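Local atomic coordinates of Vv2_1132 (Vibrio vulnificus CMCP6, PDB entry 5Y9S), a protein that probably regulates transcription as a tetrameric LysR-type regulator, with a helix-turn-helix domain expected to bind DNA and a second domain related to ligand-binding proteins. Residues I103-T108 against L130-S135; D152-Y157 against L282-T287; K171-V176 against Q296-I301. All blocks are in the same frame, centred on the assembly; numbering follows the deposited sequence.

How the contacts relate
All three contacts belong to one mixed sheet and a helix packed on it, within the LysR substrate-binding domain. Contacts 1 and 2, with centres about 11 Å apart, are joined strand to strand: 100-105 pairs in parallel with 153-157, and V104 N lies 2.9 Å from L153 O in a backbone hydrogen bond. Contacts 2 and 3 are closer, about 7 Å between centres, and strand 277-286 joins them where C283 N meets C175 O at 2.9 Å. The centres of contacts 1 and 3 are about 16 Å apart, yet F297 of helix 292-300 closes that distance, its CE2 lying 3.6 Å from L130 CD2.

Contact 1: residues I103-T108 against L130-S135; sequences IVCLHT and LSVTPS
The imidazole of H107 is the flat group here, and P134 covers one of its faces: P134 CB lies 3.8 Å from the ring centroid. It sits only 9° off the ring normal, so the CH-pi contact is centred rather than peripheral, and the two side chains cross at about a right angle. S135 N approaches the same ring obliquely, 4.2 Å from H107 ND1. The first torsion of H107 sets CG anti to its own carbonyl carbon (chi1 -80°), and there CG is 3.9 Å from P134 CB. V136 packs against this histidine too, both in the same chain and from the second subunit.

Upstream of the ring the two strands run parallel. I103 N donates to S131 O at 2.8 Å, and I103 O receives T133 N at 2.9 Å; one residue of the first strand is thus gripped on both its N-H and its carbonyl. Further on, S135 N reaches C105 O at 2.7 Å with a more bent N-H...O angle of 141°. Helical residues make up most of the connection between the strands, a beta-alpha-beta crossover of the kind that builds the periplasmic-binding-protein-like fold.

Side chains meet on both faces of the pair. On one, I103 CB meets V132 CG2 at 4.1 Å, while C105 SG lies near V132 CG1; L114 and F118 of helix 114-120 pack against this apolar face. From the other, V104 CG2 reaches S135 CB, just past the strand, at 3.7 Å. The serine hydroxyl is held by H142 NE2 and L137 N, and S131 OG bonds to E231 of the second subunit, where residues 130-132 pair in parallel with a strand and the sheet runs on across the interface.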
loop_
_atom_site.group_PDB
_atom_site.type_symbol
_atom_site.label_atom_id
_atom_site.label_comp_id
_atom_site.label_asym_id
_atom_site.label_seq_id
_atom_site.Cartn_x
_atom_site.Cartn_y
_atom_site.Cartn_z
ATOM N N ILE D 103 8.125 19.447 -25.268
ATOM C CA ILE D 103 8.548 18.503 -26.295
ATOM C C ILE D 103 8.796 17.158 -25.633
ATOM O O ILE D 103 9.459 17.089 -24.593
ATOM C CB ILE D 103 9.806 18.996 -27.032
ATOM C CG1 ILE D 103 9.496 20.301 -27.785
ATOM C CG2 ILE D 103 10.296 17.930 -27.965
ATOM C CD1 ILE D 103 10.710 21.090 -28.219
ATOM N N VAL D 104 8.235 16.101 -26.212
ATOM C CA VAL D 104 8.433 14.730 -25.755
ATOM C C VAL D 104 9.022 13.934 -26.913
ATOM O O VAL D 104 8.691 14.189 -28.078
ATOM C CB VAL D 104 7.109 14.096 -25.272
ATOM C CG1 VAL D 104 6.092 14.061 -26.399
ATOM C CG2 VAL D 104 7.332 12.694 -24.770
ATOM N N CYS D 105 9.901 12.987 -26.597
ATOM C CA CYS D 105 10.525 12.134 -27.604
ATOM C C CYS D 105 11.294 11.028 -26.902
ATOM O O CYS D 105 11.394 10.988 -25.672
ATOM C CB CYS D 105 11.475 12.910 -28.507
ATOM S SG CYS D 105 12.770 13.755 -27.563
ATOM N N LEU D 106 11.853 10.139 -27.713
ATOM C CA LEU D 106 12.718 9.098 -27.195
ATOM C C LEU D 106 14.040 9.706 -26.747
ATOM O O LEU D 106 14.432 10.793 -27.190
ATOM C CB LEU D 106 12.962 8.023 -28.254
ATOM C CG LEU D 106 11.715 7.213 -28.609
ATOM C CD1 LEU D 106 10.891 7.896 -29.737
ATOM C CD2 LEU D 106 12.104 5.782 -28.951
ATOM N N HIS D 107 14.736 8.969 -25.870
ATOM C CA HIS D 107 15.996 9.446 -25.302
ATOM C C HIS D 107 17.014 9.771 -26.383
ATOM O O HIS D 107 17.704 10.797 -26.305
ATOM C CB HIS D 107 16.581 8.398 -24.357
ATOM C CG HIS D 107 15.963 8.398 -22.997
ATOM N ND1 HIS D 107 14.661 8.011 -22.772
ATOM C CD2 HIS D 107 16.471 8.741 -21.790
ATOM C CE1 HIS D 107 14.394 8.107 -21.481
ATOM N NE2 HIS D 107 15.477 8.548 -20.863
ATOM N N THR D 108 17.139 8.899 -27.389
ATOM C CA THR D 108 18.171 9.089 -28.402
ATOM C C THR D 108 17.947 10.392 -29.154
ATOM O O THR D 108 18.863 11.209 -29.293
ATOM C CB THR D 108 18.193 7.904 -29.369
ATOM O OG1 THR D 108 16.923 7.794 -30.024
ATOM C CG2 THR D 108 18.457 6.613 -28.613
ATOM N N LEU D 130 12.442 26.083 -24.327
ATOM C CA LEU D 130 12.243 24.710 -24.783
ATOM C C LEU D 130 12.384 23.738 -23.618
ATOM O O LEU D 130 13.401 23.741 -22.918
ATOM C CB LEU D 130 13.243 24.372 -25.889
ATOM C CG LEU D 130 13.180 25.412 -26.998
ATOM C CD1 LEU D 130 14.340 25.258 -27.961
ATOM C CD2 LEU D 130 11.870 25.290 -27.739
ATOM N N SER D 131 11.365 22.920 -23.408
ATOM C CA SER D 131 11.368 21.914 -22.352
ATOM C C SER D 131 11.238 20.537 -22.997
ATOM O O SER D 131 10.177 20.192 -23.527
ATOM C CB SER D 131 10.239 22.163 -21.351
ATOM O OG SER D 131 10.187 21.120 -20.381
ATOM N N VAL D 132 12.304 19.745 -22.916
ATOM C CA VAL D 132 12.428 18.471 -23.619
ATOM C C VAL D 132 12.444 17.359 -22.579
ATOM O O VAL D 132 13.423 17.212 -21.840
ATOM C CB VAL D 132 13.705 18.433 -24.469
ATOM C CG1 VAL D 132 13.947 17.027 -25.017
ATOM C CG2 VAL D 132 13.639 19.470 -25.591
ATOM N N THR D 133 11.367 16.575 -22.496
ATOM C CA THR D 133 11.355 15.435 -21.584
ATOM C C THR D 133 11.395 14.141 -22.377
ATOM O O THR D 133 10.363 13.718 -22.925
ATOM C CB THR D 133 10.124 15.449 -20.681
ATOM O OG1 THR D 133 9.061 14.753 -21.338
ATOM C CG2 THR D 133 9.704 16.865 -20.386
ATOM N N PRO D 134 12.544 13.460 -22.445
ATOM C CA PRO D 134 12.579 12.159 -23.112
ATOM C C PRO D 134 11.690 11.189 -22.359
ATOM O O PRO D 134 11.517 11.300 -21.146
ATOM C CB PRO D 134 14.052 11.749 -23.033
ATOM C CG PRO D 134 14.773 12.917 -22.410
ATOM C CD PRO D 134 13.763 13.705 -21.668
ATOM N N SER D 135 11.118 10.232 -23.086
ATOM C CA SER D 135 10.107 9.361 -22.503
ATOM C C SER D 135 10.151 7.995 -23.168
ATOM O O SER D 135 10.278 7.899 -24.392
ATOM C CB SER D 135 8.705 9.969 -22.662
ATOM O OG SER D 135 7.692 9.043 -22.294
#

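Contact 2: residues D152-Y157 against L282-T287; sequences DLLFTY and LCYRST
C283 SG rests over the face of the F155 ring, 3.8 Å from its centroid and displaced toward the rim. The nearest ring atom, F155 CZ, is 3.6 Å from the sulfur, a Cys sulfur-aromatic contact. With SG anti to the backbone N (chi1 -176°), the thiol touches L153 CD2 at 3.9 Å as well as the ring, all three side chains being on the same face of the sheet. On the face bearing L154, T156, L282 and Y284, the T156 methyl CG2 meets the tyrosine in the plane of its ring, at the edge, 3.7 Å from Y284 CE2. L154 lies beside the tyrosine and points the same way, its CD2 4.0 Å from Y284 CD2.

Antiparallel backbone pairing holds these groups in register. L154 with Y284 and T156 with L282 are hydrogen-bonded pairs, whereas F155 with C283 is a non-hydrogen-bonded pair, which brings sulfur and ring together. Y284 N donates to L154 O at 2.8 Å with an angle of 170°. Beyond the paired part, a water spans the strands, donating to D152 O and accepting from S286 N. At this same end D152 forms salt bridges with R102 and R291.

Strand 153-157 lies between strands 100-105 and 277-286. F297 and W298 of helix 292-300 cover L153 on one face, and I139, H142 and F143 of helix 139-147 cover L154 on the other.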
loop_
_atom_site.group_PDB
_atom_site.type_symbol
_atom_site.label_atom_id
_atom_site.label_comp_id
_atom_site.label_asym_id
_atom_site.label_seq_id
_atom_site.Cartn_x
_atom_site.Cartn_y
_atom_site.Cartn_z
ATOM N N ASP D 152 3.277 19.629 -26.176
ATOM C CA ASP D 152 3.046 20.388 -27.403
ATOM C C ASP D 152 3.542 19.701 -28.666
ATOM O O ASP D 152 2.876 19.784 -29.703
ATOM C CB ASP D 152 3.711 21.758 -27.292
ATOM C CG ASP D 152 3.229 22.523 -26.079
ATOM O OD1 ASP D 152 4.074 23.072 -25.345
ATOM O OD2 ASP D 152 1.999 22.558 -25.859
ATOM N N LEU D 153 4.704 19.052 -28.619
ATOM C CA LEU D 153 5.264 18.406 -29.798
ATOM C C LEU D 153 5.818 17.043 -29.427
ATOM O O LEU D 153 6.292 16.824 -28.310
ATOM C CB LEU D 153 6.370 19.232 -30.459
ATOM C CG LEU D 153 6.001 20.644 -30.914
ATOM C CD1 LEU D 153 7.259 21.469 -31.135
ATOM C CD2 LEU D 153 5.167 20.581 -32.176
ATOM N N LEU D 154 5.755 16.133 -30.385
ATOM C CA LEU D 154 6.316 14.804 -30.235
ATOM C C LEU D 154 7.188 14.529 -31.452
ATOM O O LEU D 154 6.729 14.660 -32.589
ATOM C CB LEU D 154 5.201 13.763 -30.094
ATOM C CG LEU D 154 5.604 12.329 -30.405
ATOM C CD1 LEU D 154 6.353 11.694 -29.217
ATOM C CD2 LEU D 154 4.394 11.502 -30.809
ATOM N N PHE D 155 8.449 14.195 -31.220
ATOM C CA PHE D 155 9.352 13.767 -32.284
ATOM C C PHE D 155 9.509 12.260 -32.202
ATOM O O PHE D 155 9.680 11.717 -31.107
ATOM C CB PHE D 155 10.706 14.452 -32.150
ATOM C CG PHE D 155 10.668 15.899 -32.465
ATOM C CD1 PHE D 155 10.279 16.816 -31.504
ATOM C CD2 PHE D 155 11.004 16.354 -33.727
ATOM C CE1 PHE D 155 10.228 18.164 -31.793
ATOM C CE2 PHE D 155 10.956 17.700 -34.029
ATOM C CZ PHE D 155 10.565 18.609 -33.067
ATOM N N THR D 156 9.435 11.584 -33.348
ATOM C CA THR D 156 9.481 10.124 -33.334
ATOM C C THR D 156 9.865 9.599 -34.709
ATOM O O THR D 156 9.747 10.296 -35.720
ATOM C CB THR D 156 8.132 9.532 -32.902
ATOM O OG1 THR D 156 8.276 8.129 -32.632
ATOM C CG2 THR D 156 7.095 9.745 -33.998
ATOM N N TYR D 157 10.348 8.361 -34.724
ATOM C CA TYR D 157 10.537 7.607 -35.960
ATOM C C TYR D 157 9.193 7.055 -36.432
ATOM O O TYR D 157 8.317 6.735 -35.620
ATOM C CB TYR D 157 11.526 6.453 -35.749
ATOM C CG TYR D 157 12.952 6.835 -35.358
ATOM C CD1 TYR D 157 13.786 7.487 -36.257
ATOM C CD2 TYR D 157 13.460 6.530 -34.095
ATOM C CE1 TYR D 157 15.079 7.839 -35.920
ATOM C CE2 TYR D 157 14.761 6.876 -33.740
ATOM C CZ TYR D 157 15.563 7.538 -34.667
ATOM O OH TYR D 157 16.852 7.899 -34.358
ATOM N N LEU D 282 9.598 12.063 -37.673
ATOM C CA LEU D 282 8.361 12.819 -37.763
ATOM C C LEU D 282 8.224 13.732 -36.560
ATOM O O LEU D 282 8.733 13.435 -35.476
ATOM C CB LEU D 282 7.154 11.879 -37.842
ATOM C CG LEU D 282 7.338 10.876 -38.979
ATOM C CD1 LEU D 282 6.230 9.848 -39.027
ATOM C CD2 LEU D 282 7.439 11.645 -40.283
ATOM N N CYS D 283 7.548 14.856 -36.769
ATOM C CA CYS D 283 7.085 15.695 -35.677
ATOM C C CYS D 283 5.565 15.751 -35.729
ATOM O O CYS D 283 4.990 16.091 -36.768
ATOM C CB CYS D 283 7.687 17.095 -35.751
ATOM S SG CYS D 283 7.206 18.096 -34.326
ATOM N N TYR D 284 4.924 15.410 -34.613
ATOM C CA TYR D 284 3.479 15.411 -34.446
ATOM C C TYR D 284 3.034 16.563 -33.561
ATOM O O TYR D 284 3.739 16.946 -32.620
ATOM C CB TYR D 284 2.993 14.125 -33.791
ATOM C CG TYR D 284 2.962 12.935 -34.688
ATOM C CD1 TYR D 284 1.839 12.653 -35.445
ATOM C CD2 TYR D 284 4.037 12.057 -34.739
ATOM C CE1 TYR D 284 1.793 11.538 -36.251
ATOM C CE2 TYR D 284 3.998 10.940 -35.544
ATOM C CZ TYR D 284 2.878 10.689 -36.304
ATOM O OH TYR D 284 2.836 9.580 -37.118
ATOM N N ARG D 285 1.831 17.078 -33.834
ATOM C CA ARG D 285 1.237 18.109 -32.990
ATOM C C ARG D 285 -0.275 17.927 -32.933
ATOM O O ARG D 285 -0.862 17.170 -33.708
ATOM C CB ARG D 285 1.604 19.507 -33.486
ATOM C CG ARG D 285 0.699 20.028 -34.579
ATOM C CD ARG D 285 0.748 21.558 -34.666
ATOM N NE ARG D 285 0.484 22.019 -36.027
ATOM C CZ ARG D 285 0.734 23.248 -36.471
ATOM N NH1 ARG D 285 1.254 24.169 -35.666
ATOM N NH2 ARG D 285 0.465 23.552 -37.732
ATOM N N SER D 286 -0.904 18.628 -31.990
ATOM C CA SER D 286 -2.351 18.598 -31.842
ATOM C C SER D 286 -3.006 19.604 -32.772
ATOM O O SER D 286 -2.551 20.746 -32.890
ATOM C CB SER D 286 -2.776 18.915 -30.408
ATOM O OG SER D 286 -4.190 18.886 -30.315
ATOM N N THR D 287 -4.105 19.184 -33.405
ATOM C CA THR D 287 -4.841 20.098 -34.274
ATOM C C THR D 287 -5.574 21.174 -33.477
ATOM O O THR D 287 -5.720 22.300 -33.963
ATOM C CB THR D 287 -5.815 19.317 -35.156
ATOM O OG1 THR D 287 -6.651 18.504 -34.329
ATOM C CG2 THR D 287 -5.054 18.412 -36.129
HETATM O O HOH W 1 0.184 19.883 -29.683
#

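Contact 3: residues K171-V176 against Q296-I301; sequences KLEKCV and QFWQEI
Sulfur-aromatic packing links C175 to W298: SG lies over one face of the indole, 4.2 Å from the centroid of its six-membered ring and offset toward the rim. With SG between the backbone N and the carbonyl carbon (chi1 88°), both CB and SG of C175 face the indole. Apolar contact accompanies the sulfur, C175 CB lying 3.6 Å from W298 CZ2. The backbone also takes part, for the carbonyl carbon of K174 comes up to the ring edge, near the ring plane.

Polar and charged groups approach from the other side of the ring plane. The extended side chain of E173 crosses the indole obliquely, with carboxylate and ring planes 48° apart and E173 OE1 3.9 Å from W298 CZ2. OE2 of that glutamate forms a salt bridge with R285 NE, and R285 in turn makes a cation-pi contact with the tryptophan; the arginine therefore probably offsets the acid's charge beside the ring.

Through W298, helix 292-300 packs on one face of the sheet. The indole also meets C283 of strand 277-286, and I301 packs on F155 of strand 153-157, while strand 172-186 lies alongside strand 277-286, antiparallel, through backbone bonds at E173 and C175.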
loop_
_atom_site.group_PDB
_atom_site.type_symbol
_atom_site.label_atom_id
_atom_site.label_comp_id
_atom_site.label_asym_id
_atom_site.label_seq_id
_atom_site.Cartn_x
_atom_site.Cartn_y
_atom_site.Cartn_z
ATOM N N LYS D 171 -7.288 14.818 -35.158
ATOM C CA LYS D 171 -6.762 15.043 -33.818
ATOM C C LYS D 171 -5.318 15.541 -33.860
ATOM O O LYS D 171 -4.966 16.512 -33.177
ATOM C CB LYS D 171 -6.859 13.748 -33.006
ATOM C CG LYS D 171 -8.278 13.228 -32.803
ATOM C CD LYS D 171 -8.419 12.385 -31.526
ATOM C CE LYS D 171 -7.858 10.966 -31.690
ATOM N NZ LYS D 171 -8.186 10.073 -30.520
ATOM N N LEU D 172 -4.479 14.881 -34.659
ATOM C CA LEU D 172 -3.057 15.176 -34.742
ATOM C C LEU D 172 -2.673 15.578 -36.154
ATOM O O LEU D 172 -3.242 15.085 -37.137
ATOM C CB LEU D 172 -2.201 13.971 -34.334
ATOM C CG LEU D 172 -2.615 13.295 -33.035
ATOM C CD1 LEU D 172 -1.801 12.032 -32.779
ATOM C CD2 LEU D 172 -2.471 14.279 -31.898
ATOM N N GLU D 173 -1.688 16.468 -36.244
ATOM C CA GLU D 173 -1.006 16.750 -37.496
ATOM C C GLU D 173 0.429 16.233 -37.426
ATOM O O GLU D 173 1.059 16.238 -36.365
ATOM C CB GLU D 173 -1.004 18.239 -37.813
ATOM C CG GLU D 173 -0.499 18.567 -39.216
ATOM C CD GLU D 173 -0.343 20.053 -39.441
ATOM O OE1 GLU D 173 0.231 20.430 -40.481
ATOM O OE2 GLU D 173 -0.792 20.842 -38.582
ATOM N N LYS D 174 0.941 15.782 -38.568
ATOM C CA LYS D 174 2.269 15.198 -38.637
ATOM C C LYS D 174 3.028 15.795 -39.807
ATOM O O LYS D 174 2.447 16.105 -40.849
ATOM C CB LYS D 174 2.211 13.672 -38.760
ATOM C CG LYS D 174 2.153 13.109 -40.173
ATOM C CD LYS D 174 2.196 11.583 -40.150
ATOM C CE LYS D 174 2.216 11.016 -41.561
ATOM N NZ LYS D 174 1.077 11.522 -42.406
ATOM N N CYS D 175 4.323 15.992 -39.604
ATOM C CA CYS D 175 5.207 16.501 -40.635
ATOM C C CYS D 175 6.520 15.739 -40.551
ATOM O O CYS D 175 6.829 15.100 -39.541
ATOM C CB CYS D 175 5.442 18.009 -40.503
ATOM S SG CYS D 175 6.817 18.460 -39.426
ATOM N N VAL D 176 7.272 15.805 -41.642
ATOM C CA VAL D 176 8.509 15.062 -41.805
ATOM C C VAL D 176 9.649 16.009 -41.468
ATOM O O VAL D 176 9.838 17.028 -42.139
ATOM C CB VAL D 176 8.639 14.514 -43.237
ATOM C CG1 VAL D 176 9.988 13.813 -43.446
ATOM C CG2 VAL D 176 7.470 13.580 -43.549
ATOM N N GLN D 296 5.261 29.194 -33.797
ATOM C CA GLN D 296 6.562 29.730 -34.189
ATOM C C GLN D 296 7.588 28.614 -34.314
ATOM O O GLN D 296 8.393 28.600 -35.252
ATOM C CB GLN D 296 7.040 30.779 -33.187
ATOM C CG GLN D 296 6.314 32.107 -33.256
ATOM C CD GLN D 296 6.734 33.041 -32.135
ATOM O OE1 GLN D 296 7.420 32.631 -31.200
ATOM N NE2 GLN D 296 6.327 34.300 -32.224
ATOM N N PHE D 297 7.551 27.649 -33.388
ATOM C CA PHE D 297 8.438 26.495 -33.480
ATOM C C PHE D 297 8.118 25.650 -34.703
ATOM O O PHE D 297 9.014 25.289 -35.476
ATOM C CB PHE D 297 8.328 25.645 -32.217
ATOM C CG PHE D 297 9.436 24.641 -32.071
ATOM C CD1 PHE D 297 9.443 23.480 -32.825
ATOM C CD2 PHE D 297 10.481 24.865 -31.187
ATOM C CE1 PHE D 297 10.462 22.560 -32.695
ATOM C CE2 PHE D 297 11.502 23.946 -31.053
ATOM C CZ PHE D 297 11.491 22.795 -31.812
ATOM N N TRP D 298 6.839 25.308 -34.880
ATOM C CA TRP D 298 6.450 24.415 -35.969
ATOM C C TRP D 298 6.757 25.032 -37.330
ATOM O O TRP D 298 7.318 24.366 -38.209
ATOM C CB TRP D 298 4.967 24.072 -35.841
ATOM C CG TRP D 298 4.451 23.177 -36.900
ATOM C CD1 TRP D 298 4.076 23.532 -38.163
ATOM C CD2 TRP D 298 4.235 21.763 -36.799
ATOM N NE1 TRP D 298 3.641 22.428 -38.854
ATOM C CE2 TRP D 298 3.730 21.328 -38.041
ATOM C CE3 TRP D 298 4.415 20.824 -35.778
ATOM C CZ2 TRP D 298 3.405 19.990 -38.291
ATOM C CZ3 TRP D 298 4.090 19.494 -36.026
ATOM C CH2 TRP D 298 3.594 19.091 -37.275
ATOM N N GLN D 299 6.418 26.311 -37.516
ATOM C CA GLN D 299 6.658 26.966 -38.797
ATOM C C GLN D 299 8.138 27.057 -39.127
ATOM O O GLN D 299 8.490 27.304 -40.285
ATOM C CB GLN D 299 6.030 28.364 -38.807
ATOM C CG GLN D 299 4.701 28.440 -39.555
ATOM C CD GLN D 299 3.493 28.093 -38.686
ATOM O OE1 GLN D 299 3.586 28.026 -37.462
ATOM N NE2 GLN D 299 2.351 27.867 -39.324
ATOM N N GLU D 300 9.014 26.856 -38.149
ATOM C CA GLU D 300 10.439 26.934 -38.430
ATOM C C GLU D 300 11.016 25.608 -38.939
ATOM O O GLU D 300 11.986 25.621 -39.710
ATOM C CB GLU D 300 11.179 27.420 -37.177
ATOM C CG GLU D 300 12.352 28.357 -37.471
ATOM C CD GLU D 300 13.466 27.652 -38.206
ATOM O OE1 GLU D 300 13.854 26.548 -37.767
ATOM O OE2 GLU D 300 13.950 28.189 -39.219
ATOM N N ILE D 301 10.436 24.471 -38.564
ATOM C CA ILE D 301 10.904 23.162 -39.029
ATOM C C ILE D 301 9.945 22.706 -40.129
ATOM O O ILE D 301 8.983 21.977 -39.888
ATOM C CB ILE D 301 11.000 22.143 -37.886
ATOM C CG1 ILE D 301 9.814 22.265 -36.936
ATOM C CG2 ILE D 301 12.289 22.303 -37.089
ATOM C CD1 ILE D 301 9.826 21.225 -35.852
#